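Ribulose bisphosphate carboxylase (Pyrococcus horikoshii, PDB 2D69) probably catalyses the addition of CO2 and water to ribulose 1,5-bisphosphate, giving two molecules of 3-phosphoglycerate, as a magnesium-dependent form III RuBisCO of an archaeal AMP degradation pathway. Local coordinates at residues A[95-103]-A[256-264]; A[199-210]-A[221-229]. All coordinates share one frame; numbering follows the deposited sequence.

Contact 1 (A[95-103]-A[256-264])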
loop_
_atom_site.group_PDB
_atom_site.type_symbol
_atom_site.label_atom_id
_atom_site.label_comp_id
_atom_site.label_asym_id
_atom_site.label_seq_id
_atom_site.Cartn_x
_atom_site.Cartn_y
_atom_site.Cartn_z
ATOM N N GLU A 95 19.730 24.471 1.581
ATOM C CA GLU A 95 19.732 24.522 0.118
ATOM C C GLU A 95 18.516 23.824 -0.450
ATOM O O GLU A 95 18.072 22.784 0.059
ATOM C CB GLU A 95 21.070 23.980 -0.430
ATOM C CG GLU A 95 22.196 24.996 -0.196
ATOM C CD GLU A 95 23.554 24.645 -0.773
ATOM O OE1 GLU A 95 23.767 23.487 -1.321
ATOM O OE2 GLU A 95 24.400 25.579 -0.711
ATOM N N GLY A 96 17.984 24.393 -1.530
ATOM C CA GLY A 96 16.741 23.960 -2.120
ATOM C C GLY A 96 15.522 24.585 -1.442
ATOM O O GLY A 96 14.432 24.463 -1.968
ATOM N N SER A 97 15.659 25.180 -0.256
ATOM C CA SER A 97 14.487 25.746 0.421
ATOM C C SER A 97 14.405 27.269 0.273
ATOM O O SER A 97 15.029 28.009 1.016
ATOM C CB SER A 97 14.439 25.352 1.906
ATOM O OG SER A 97 13.344 25.965 2.599
ATOM N N LEU A 98 13.604 27.750 -0.679
ATOM C CA LEU A 98 13.438 29.201 -0.849
ATOM C C LEU A 98 12.659 29.732 0.286
ATOM O O LEU A 98 12.894 30.854 0.729
ATOM C CB LEU A 98 12.745 29.511 -2.137
ATOM C CG LEU A 98 12.617 31.039 -2.365
ATOM C CD1 LEU A 98 13.298 31.481 -3.590
ATOM C CD2 LEU A 98 11.174 31.385 -2.375
ATOM N N VAL A 99 11.760 28.901 0.823
ATOM C CA VAL A 99 11.074 29.235 2.087
ATOM C C VAL A 99 12.083 29.696 3.111
ATOM O O VAL A 99 11.925 30.763 3.750
ATOM C CB VAL A 99 10.235 28.024 2.626
ATOM C CG1 VAL A 99 9.523 28.388 3.848
ATOM C CG2 VAL A 99 9.185 27.489 1.556
ATOM N N GLN A 100 13.123 28.919 3.317
ATOM C CA GLN A 100 14.117 29.290 4.357
ATOM C C GLN A 100 14.951 30.524 4.004
ATOM O O GLN A 100 15.288 31.354 4.897
ATOM C CB GLN A 100 15.034 28.087 4.737
ATOM C CG GLN A 100 15.941 28.431 6.020
ATOM C CD GLN A 100 17.324 28.989 5.677
ATOM O OE1 GLN A 100 18.047 29.509 6.560
ATOM N NE2 GLN A 100 17.706 28.875 4.423
ATOM N N LEU A 101 15.331 30.653 2.731
ATOM C CA LEU A 101 16.009 31.861 2.216
ATOM C C LEU A 101 15.202 33.117 2.575
ATOM O O LEU A 101 15.715 34.073 3.224
ATOM C CB LEU A 101 16.210 31.757 0.695
ATOM C CG LEU A 101 16.785 33.046 0.042
ATOM C CD1 LEU A 101 18.088 33.413 0.695
ATOM C CD2 LEU A 101 16.956 32.877 -1.446
ATOM N N PHE A 102 13.928 33.112 2.215
ATOM C CA PHE A 102 13.052 34.249 2.461
ATOM C C PHE A 102 12.765 34.471 3.930
ATOM O O PHE A 102 12.594 35.601 4.352
ATOM C CB PHE A 102 11.751 34.125 1.666
ATOM C CG PHE A 102 11.835 34.742 0.296
ATOM C CD1 PHE A 102 13.011 34.668 -0.456
ATOM C CD2 PHE A 102 10.768 35.468 -0.218
ATOM C CE1 PHE A 102 13.092 35.277 -1.719
ATOM C CE2 PHE A 102 10.848 36.038 -1.473
ATOM C CZ PHE A 102 12.025 35.946 -2.218
ATOM N N SER A 103 12.743 33.419 4.732
ATOM C CA SER A 103 12.658 33.646 6.174
ATOM C C SER A 103 13.866 34.455 6.711
ATOM O O SER A 103 13.749 35.272 7.682
ATOM C CB SER A 103 12.582 32.310 6.877
ATOM O OG SER A 103 12.162 32.540 8.207
ATOM N N ALA A 256 -1.459 31.588 -1.863
ATOM C CA ALA A 256 -1.077 30.235 -1.436
ATOM C C ALA A 256 0.229 30.147 -0.621
ATOM O O ALA A 256 0.329 29.443 0.404
ATOM C CB ALA A 256 -0.944 29.351 -2.645
ATOM N N GLY A 257 1.261 30.799 -1.141
ATOM C CA GLY A 257 2.525 30.952 -0.445
ATOM C C GLY A 257 3.615 30.027 -0.994
ATOM O O GLY A 257 3.354 29.080 -1.720
ATOM N N TRP A 258 4.837 30.343 -0.614
ATOM C CA TRP A 258 6.043 29.695 -1.114
ATOM C C TRP A 258 6.157 28.208 -0.803
ATOM O O TRP A 258 6.644 27.432 -1.646
ATOM C CB TRP A 258 7.295 30.443 -0.535
ATOM C CG TRP A 258 7.457 31.834 -1.011
ATOM C CD1 TRP A 258 7.520 32.953 -0.233
ATOM C CD2 TRP A 258 7.532 32.274 -2.355
ATOM N NE1 TRP A 258 7.596 34.064 -1.025
ATOM C CE2 TRP A 258 7.648 33.663 -2.336
ATOM C CE3 TRP A 258 7.553 31.619 -3.590
ATOM C CZ2 TRP A 258 7.725 34.419 -3.486
ATOM C CZ3 TRP A 258 7.673 32.360 -4.716
ATOM C CH2 TRP A 258 7.736 33.756 -4.669
ATOM N N SER A 259 5.752 27.822 0.399
ATOM C CA SER A 259 5.827 26.442 0.856
ATOM C C SER A 259 4.989 25.536 -0.015
ATOM O O SER A 259 5.473 24.463 -0.502
ATOM C CB SER A 259 5.388 26.337 2.314
ATOM O OG SER A 259 5.422 24.976 2.702
ATOM N N ALA A 260 3.782 25.984 -0.289
ATOM C CA ALA A 260 2.900 25.193 -1.158
ATOM C C ALA A 260 3.400 25.205 -2.573
ATOM O O ALA A 260 3.328 24.199 -3.213
ATOM C CB ALA A 260 1.539 25.706 -1.125
ATOM N N LEU A 261 3.920 26.343 -3.042
ATOM C CA LEU A 261 4.435 26.446 -4.417
ATOM C C LEU A 261 5.592 25.490 -4.666
ATOM O O LEU A 261 5.619 24.805 -5.676
ATOM C CB LEU A 261 4.909 27.848 -4.728
ATOM C CG LEU A 261 4.802 28.404 -6.137
ATOM C CD1 LEU A 261 5.881 29.389 -6.509
ATOM C CD2 LEU A 261 4.468 27.454 -7.288
ATOM N N GLN A 262 6.527 25.410 -3.707
ATOM C CA GLN A 262 7.700 24.564 -3.903
ATOM C C GLN A 262 7.245 23.131 -4.004
ATOM O O GLN A 262 7.706 22.362 -4.858
ATOM C CB GLN A 262 8.723 24.749 -2.785
ATOM C CG GLN A 262 9.473 26.011 -2.840
ATOM C CD GLN A 262 10.857 25.876 -2.223
ATOM O OE1 GLN A 262 11.105 26.391 -1.154
ATOM N NE2 GLN A 262 11.725 25.159 -2.877
ATOM N N TYR A 263 6.303 22.740 -3.168
ATOM C CA TYR A 263 5.833 21.365 -3.280
ATOM C C TYR A 263 5.053 21.127 -4.561
ATOM O O TYR A 263 5.200 20.056 -5.233
ATOM C CB TYR A 263 5.030 20.990 -2.031
ATOM C CG TYR A 263 4.383 19.634 -2.168
ATOM C CD1 TYR A 263 5.173 18.474 -2.217
ATOM C CD2 TYR A 263 3.026 19.500 -2.318
ATOM C CE1 TYR A 263 4.617 17.216 -2.362
ATOM C CE2 TYR A 263 2.458 18.234 -2.468
ATOM C CZ TYR A 263 3.268 17.100 -2.489
ATOM O OH TYR A 263 2.719 15.863 -2.623
ATOM N N MET A 264 4.218 22.103 -4.942
ATOM C CA MET A 264 3.427 21.957 -6.178
ATOM C C MET A 264 4.292 21.843 -7.393
ATOM O O MET A 264 3.944 21.147 -8.310
ATOM C CB MET A 264 2.367 23.103 -6.325
ATOM C CG MET A 264 1.177 22.962 -5.357
ATOM S SD MET A 264 0.320 21.378 -5.580
ATOM C CE MET A 264 -0.094 21.319 -7.315
#

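Contact 2 (A[199-210]-A[221-229]). With SO4 (sulfate ion), chain I.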
loop_
_atom_site.group_PDB
_atom_site.type_symbol
_atom_site.label_atom_id
_atom_site.label_comp_id
_atom_site.label_asym_id
_atom_site.label_seq_id
_atom_site.Cartn_x
_atom_site.Cartn_y
_atom_site.Cartn_z
ATOM N N PHE A 199 -15.235 21.877 -8.785
ATOM C CA PHE A 199 -14.012 21.753 -9.529
ATOM C C PHE A 199 -14.006 20.500 -10.392
ATOM O O PHE A 199 -13.776 20.566 -11.626
ATOM C CB PHE A 199 -12.753 21.770 -8.611
ATOM C CG PHE A 199 -11.493 21.847 -9.405
ATOM C CD1 PHE A 199 -10.888 20.672 -9.937
ATOM C CD2 PHE A 199 -10.984 23.088 -9.769
ATOM C CE1 PHE A 199 -9.762 20.755 -10.770
ATOM C CE2 PHE A 199 -9.837 23.163 -10.556
ATOM C CZ PHE A 199 -9.249 22.000 -11.110
ATOM N N GLU A 200 -14.309 19.352 -9.803
ATOM C CA GLU A 200 -14.226 18.114 -10.634
ATOM C C GLU A 200 -15.242 18.005 -11.748
ATOM O O GLU A 200 -15.019 17.336 -12.846
ATOM C CB GLU A 200 -14.239 16.842 -9.762
ATOM C CG GLU A 200 -13.727 15.628 -10.605
ATOM C CD GLU A 200 -13.342 14.399 -9.788
ATOM O OE1 GLU A 200 -12.731 13.470 -10.383
ATOM O OE2 GLU A 200 -13.654 14.364 -8.569
ATOM N N GLU A 201 -16.399 18.606 -11.505
ATOM C CA GLU A 201 -17.443 18.692 -12.543
ATOM C C GLU A 201 -16.999 19.649 -13.646
ATOM O O GLU A 201 -17.158 19.368 -14.811
ATOM C CB GLU A 201 -18.773 19.115 -11.931
ATOM C CG GLU A 201 -19.356 18.079 -10.968
ATOM C CD GLU A 201 -20.647 18.539 -10.267
ATOM O OE1 GLU A 201 -20.955 17.902 -9.208
ATOM O OE2 GLU A 201 -21.342 19.498 -10.771
ATOM N N ARG A 202 -16.379 20.759 -13.269
ATOM C CA ARG A 202 -15.832 21.686 -14.252
ATOM C C ARG A 202 -14.729 21.027 -15.103
ATOM O O ARG A 202 -14.789 21.106 -16.344
ATOM C CB ARG A 202 -15.276 22.922 -13.575
ATOM C CG ARG A 202 -14.982 24.036 -14.552
ATOM C CD ARG A 202 -14.858 25.356 -13.864
ATOM N NE ARG A 202 -13.560 25.604 -13.241
ATOM C CZ ARG A 202 -13.378 25.702 -11.927
ATOM N NH1 ARG A 202 -14.373 25.443 -11.085
ATOM N NH2 ARG A 202 -12.204 26.082 -11.476
ATOM N N VAL A 203 -13.777 20.312 -14.484
ATOM C CA VAL A 203 -12.760 19.626 -15.309
ATOM C C VAL A 203 -13.336 18.627 -16.268
ATOM O O VAL A 203 -12.958 18.578 -17.442
ATOM C CB VAL A 203 -11.539 18.972 -14.548
ATOM C CG1 VAL A 203 -11.214 19.657 -13.268
ATOM C CG2 VAL A 203 -11.703 17.518 -14.325
ATOM N N ARG A 204 -14.232 17.779 -15.808
ATOM C CA ARG A 204 -14.848 16.813 -16.740
ATOM C C ARG A 204 -15.475 17.503 -17.913
ATOM O O ARG A 204 -15.293 17.082 -19.088
ATOM C CB ARG A 204 -15.880 15.978 -16.030
ATOM C CG ARG A 204 -15.269 15.041 -14.998
ATOM C CD ARG A 204 -16.346 14.321 -14.221
ATOM N NE ARG A 204 -15.893 13.638 -13.047
ATOM C CZ ARG A 204 -16.544 13.634 -11.876
ATOM N NH1 ARG A 204 -17.664 14.362 -11.660
ATOM N NH2 ARG A 204 -16.024 12.929 -10.887
ATOM N N LYS A 205 -16.236 18.562 -17.657
ATOM C CA LYS A 205 -16.942 19.194 -18.781
ATOM C C LYS A 205 -16.042 19.996 -19.699
ATOM O O LYS A 205 -16.109 19.858 -20.903
ATOM C CB LYS A 205 -18.100 20.064 -18.279
ATOM C CG LYS A 205 -18.956 20.773 -19.326
ATOM C CD LYS A 205 -19.712 19.798 -20.217
ATOM C CE LYS A 205 -20.570 20.562 -21.210
ATOM N NZ LYS A 205 -21.411 19.625 -22.080
ATOM N N LEU A 206 -15.195 20.843 -19.140
ATOM C CA LEU A 206 -14.503 21.844 -19.957
ATOM C C LEU A 206 -13.452 21.256 -20.875
ATOM O O LEU A 206 -13.207 21.785 -21.960
ATOM C CB LEU A 206 -13.885 22.919 -19.079
ATOM C CG LEU A 206 -14.765 24.121 -18.766
ATOM C CD1 LEU A 206 -14.874 24.985 -19.970
ATOM C CD2 LEU A 206 -16.162 23.662 -18.261
ATOM N N TYR A 207 -12.853 20.152 -20.468
ATOM C CA TYR A 207 -11.830 19.501 -21.292
ATOM C C TYR A 207 -12.476 18.766 -22.448
ATOM O O TYR A 207 -11.861 18.593 -23.499
ATOM C CB TYR A 207 -10.884 18.621 -20.425
ATOM C CG TYR A 207 -9.922 19.498 -19.620
ATOM C CD1 TYR A 207 -10.160 19.822 -18.289
ATOM C CD2 TYR A 207 -8.793 20.104 -20.246
ATOM C CE1 TYR A 207 -9.329 20.642 -17.635
ATOM C CE2 TYR A 207 -7.962 20.928 -19.581
ATOM C CZ TYR A 207 -8.234 21.226 -18.275
ATOM O OH TYR A 207 -7.440 22.054 -17.523
ATOM N N ARG A 208 -13.708 18.314 -22.269
ATOM C CA ARG A 208 -14.479 17.789 -23.399
ATOM C C ARG A 208 -14.788 18.875 -24.444
ATOM O O ARG A 208 -14.618 18.676 -25.642
ATOM C CB ARG A 208 -15.783 17.130 -22.935
ATOM C CG ARG A 208 -15.544 15.919 -22.021
ATOM C CD ARG A 208 -16.826 15.212 -21.528
ATOM N NE ARG A 208 -17.526 14.621 -22.668
ATOM C CZ ARG A 208 -18.570 15.159 -23.312
ATOM N NH1 ARG A 208 -19.101 16.330 -22.931
ATOM N NH2 ARG A 208 -19.101 14.500 -24.359
ATOM N N VAL A 209 -15.203 20.034 -23.977
ATOM C CA VAL A 209 -15.429 21.174 -24.856
ATOM C C VAL A 209 -14.111 21.557 -25.538
ATOM O O VAL A 209 -14.071 21.789 -26.763
ATOM C CB VAL A 209 -15.910 22.397 -24.051
ATOM C CG1 VAL A 209 -15.993 23.692 -24.934
ATOM C CG2 VAL A 209 -17.240 22.129 -23.355
ATOM N N ARG A 210 -13.037 21.620 -24.737
ATOM C CA ARG A 210 -11.713 21.919 -25.214
ATOM C C ARG A 210 -11.364 21.004 -26.373
ATOM O O ARG A 210 -10.975 21.475 -27.458
ATOM C CB ARG A 210 -10.681 21.731 -24.080
ATOM C CG ARG A 210 -9.298 22.226 -24.364
ATOM C CD ARG A 210 -8.475 21.299 -25.218
ATOM N NE ARG A 210 -8.034 20.092 -24.530
ATOM C CZ ARG A 210 -6.982 19.988 -23.725
ATOM N NH1 ARG A 210 -6.210 21.026 -23.410
ATOM N NH2 ARG A 210 -6.683 18.788 -23.211
ATOM N N LYS A 221 -5.928 24.186 -27.817
ATOM C CA LYS A 221 -6.561 25.024 -26.843
ATOM C C LYS A 221 -6.213 24.521 -25.436
ATOM O O LYS A 221 -6.092 23.310 -25.200
ATOM C CB LYS A 221 -8.078 25.038 -27.049
ATOM C CG LYS A 221 -8.561 25.371 -28.483
ATOM C CD LYS A 221 -8.136 26.758 -28.863
ATOM C CE LYS A 221 -8.710 27.180 -30.205
ATOM N NZ LYS A 221 -8.271 28.591 -30.494
ATOM N N GLU A 222 -6.071 25.457 -24.522
ATOM C CA GLU A 222 -5.717 25.126 -23.151
ATOM C C GLU A 222 -6.483 25.972 -22.154
ATOM O O GLU A 222 -7.252 26.866 -22.525
ATOM C CB GLU A 222 -4.208 25.203 -22.931
ATOM C CG GLU A 222 -3.600 23.824 -22.908
ATOM C CD GLU A 222 -4.060 22.950 -21.733
ATOM O OE1 GLU A 222 -4.517 23.465 -20.684
ATOM O OE2 GLU A 222 -3.919 21.721 -21.853
ATOM N N TYR A 223 -6.262 25.653 -20.883
ATOM C CA TYR A 223 -7.116 26.114 -19.806
ATOM C C TYR A 223 -6.275 26.339 -18.560
ATOM O O TYR A 223 -5.786 25.389 -17.964
ATOM C CB TYR A 223 -8.204 25.050 -19.530
ATOM C CG TYR A 223 -9.259 25.441 -18.509
ATOM C CD1 TYR A 223 -9.364 26.735 -18.035
ATOM C CD2 TYR A 223 -10.151 24.512 -18.024
ATOM C CE1 TYR A 223 -10.290 27.068 -17.101
ATOM C CE2 TYR A 223 -11.121 24.855 -17.094
ATOM C CZ TYR A 223 -11.179 26.105 -16.628
ATOM O OH TYR A 223 -12.120 26.440 -15.693
ATOM N N LEU A 224 -6.150 27.594 -18.171
ATOM C CA LEU A 224 -5.454 27.994 -16.997
ATOM C C LEU A 224 -6.445 27.895 -15.880
ATOM O O LEU A 224 -7.007 28.889 -15.408
ATOM C CB LEU A 224 -4.932 29.422 -17.138
ATOM C CG LEU A 224 -4.144 29.659 -18.436
ATOM C CD1 LEU A 224 -3.805 31.116 -18.570
ATOM C CD2 LEU A 224 -2.899 28.829 -18.547
ATOM N N ILE A 225 -6.630 26.667 -15.435
ATOM C CA ILE A 225 -7.640 26.314 -14.455
ATOM C C ILE A 225 -7.126 26.525 -13.070
ATOM O O ILE A 225 -6.034 26.060 -12.739
ATOM C CB ILE A 225 -8.106 24.853 -14.722
ATOM C CG1 ILE A 225 -9.266 24.489 -13.776
ATOM C CG2 ILE A 225 -6.963 23.837 -14.588
ATOM C CD1 ILE A 225 -10.082 23.365 -14.306
ATOM N N ASN A 226 -7.910 27.232 -12.250
ATOM C CA ASN A 226 -7.500 27.630 -10.903
ATOM C C ASN A 226 -7.613 26.497 -9.866
ATOM O O ASN A 226 -8.692 26.154 -9.438
ATOM C CB ASN A 226 -8.350 28.785 -10.491
ATOM C CG ASN A 226 -7.863 29.480 -9.267
ATOM O OD1 ASN A 226 -8.397 30.543 -8.886
ATOM N ND2 ASN A 226 -6.803 28.990 -8.697
ATOM N N ILE A 227 -6.480 25.924 -9.484
ATOM C CA ILE A 227 -6.393 24.820 -8.500
ATOM C C ILE A 227 -6.069 25.343 -7.097
ATOM O O ILE A 227 -5.887 24.578 -6.172
ATOM C CB ILE A 227 -5.325 23.809 -8.887
ATOM C CG1 ILE A 227 -3.925 24.395 -8.847
ATOM C CG2 ILE A 227 -5.546 23.261 -10.374
ATOM C CD1 ILE A 227 -2.829 23.299 -8.793
ATOM N N THR A 228 -5.974 26.644 -6.962
ATOM C CA THR A 228 -5.633 27.260 -5.681
ATOM C C THR A 228 -6.567 26.730 -4.568
ATOM O O THR A 228 -7.778 26.586 -4.765
ATOM C CB THR A 228 -5.783 28.757 -5.781
ATOM O OG1 THR A 228 -4.971 29.272 -6.820
ATOM C CG2 THR A 228 -5.307 29.464 -4.525
ATOM N N GLY A 229 -5.946 26.442 -3.417
ATOM C CA GLY A 229 -6.573 25.878 -2.247
ATOM C C GLY A 229 -5.514 25.471 -1.189
ATOM O O GLY A 229 -4.314 25.595 -1.410
HETATM S S SO4 I . -19.104 19.352 -25.522
HETATM O O1 SO4 I . -19.870 18.641 -26.539
HETATM O O2 SO4 I . -18.859 20.720 -25.975
HETATM O O3 SO4 I . -19.842 19.338 -24.260
HETATM O O4 SO4 I . -17.832 18.666 -25.338
HETATM O O HOH W 1 -4.983 22.287 -18.252
#

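Contact 1 (A[95-103]-A[256-264])
Gln262 reaches across and grips the backbone at and just before the start of helix 98-105 with both ends of the amide. Its NE2 donates to Gly96 O at 2.9 Å, an almost straight bond that lies in the amide plane of Gln262 and in the carbonyl plane of Gly96. Its OE1 takes two backbone N-H groups, from Val99 N at 3.3 Å, tilted out of the carbonyl plane, and from Leu98 N in a weak, bent bond. With CG anti to its own carbonyl carbon (chi1 -74°) and the chain extended beyond, the amide is carried out to this helix start, where Ser97 OG caps Gln100 N. An alanine in place of Gln262 would probably leave Gly96 O and the N-H groups of Leu98 and Val99 without these mates and open a gap beside Val99. Next to the amide, CG2 of Val99 rests on Ser259 CA at 3.6 Å. Trp258 packs against Leu98 and Phe102. Leu98 CD2 lies over one face of its indole, 4.0 Å from the centroid of the six-membered ring, a CH-pi contact. The same methyl also sits above the centre of the Phe102 ring, in the angle between two aromatics with planes 73° apart; Phe102 CD2 comes within 3.6 Å of Trp258 NE1. Helix 295-305 also packs on Leu98 and Trp258. The two helices run nearly antiparallel (155°), with 9.9 Å between the axes of segments 98-103 and 258-264, in buried packing that joins the N-terminal domain to a helix of the catalytic alpha/beta barrel.

Contact 2 (A[199-210]-A[221-229])
Helix 199-210 runs roughly antiparallel to strand 222-224, at 145° with the axes 9.4 Å apart, and the chain beyond the strand continues along the helix as far as Ile227 opposite Phe199. Leu224 centres an inverse gamma turn. Tyr223 and Ile225 direct their side chains at the helix. The Tyr223 ring meets Leu206, whose CB is 3.9 Å from Tyr223 CE2, and ends at Arg202. There Arg202 NE donates to Tyr223 OH at 3.0 Å, the hydroxyl lying at the edge of the guanidinium and close to its plane. Asp187 binds both groups, accepting from Tyr223 OH and pairing with Arg202 NH2, while Arg202 NH1 reaches Thr192 O. Tyr207 crosses Tyr223 at about a right angle, the ring planes 42° apart, and brings its OH to 3.5 Å from Ile225 CG2. Ile225 extends CG1 and CD1 to Phe199, CG1 standing trans to the backbone N (chi1 -175°), and CG1 meets Phe199 CE2 at 3.5 Å. At the far end Arg210, bent at chi2 and chi3, turns a face of its guanidinium to the edge of the Tyr207 ring, at CD2, and uses NH1 twice: for Lys221 O at 2.9 Å, in the carbonyl plane, and for Glu222 OE2, also at 2.9 Å, in a salt bridge whose hydrogen bond is weak. Glu222 OE1 accepts from Tyr223 N and from a water that also bonds Tyr207 OH. Elsewhere on the helix Lys205 NZ holds a sulfate, probably from the crystallisation liquor, through O3 at 2.7 Å. This is the helix-on-strand packing of a beta-alpha-beta unit in a TIM barrel; Asn226, farther along the chain, lies near Asp188 and Glu189, predicted magnesium ligands.

How the contacts relate
Contact 2 is nested along the chain inside the loop that contact 1 closes, and their centres lie 26 Å apart. Contact 1 joins the N-terminal domain to helix 258-271 of the barrel, whereas contact 2 lies wholly within the catalytic domain, packing helix 199-217 on strand 222-224 of the eight-stranded parallel sheet. Helix 231-244 neighbours both, and the two meet directly where Met264 CE packs on Ile227 CD1 at 3.7 Å. They also meet across the subunit interface: Ser259 OG bonds Gly229 O of the second subunit, and Val99 packs on Thr228 of that subunit. Domain packing, barrel wall and subunit pairing are thus joined where contact 1 meets the predicted magnesium-site region of the second subunit.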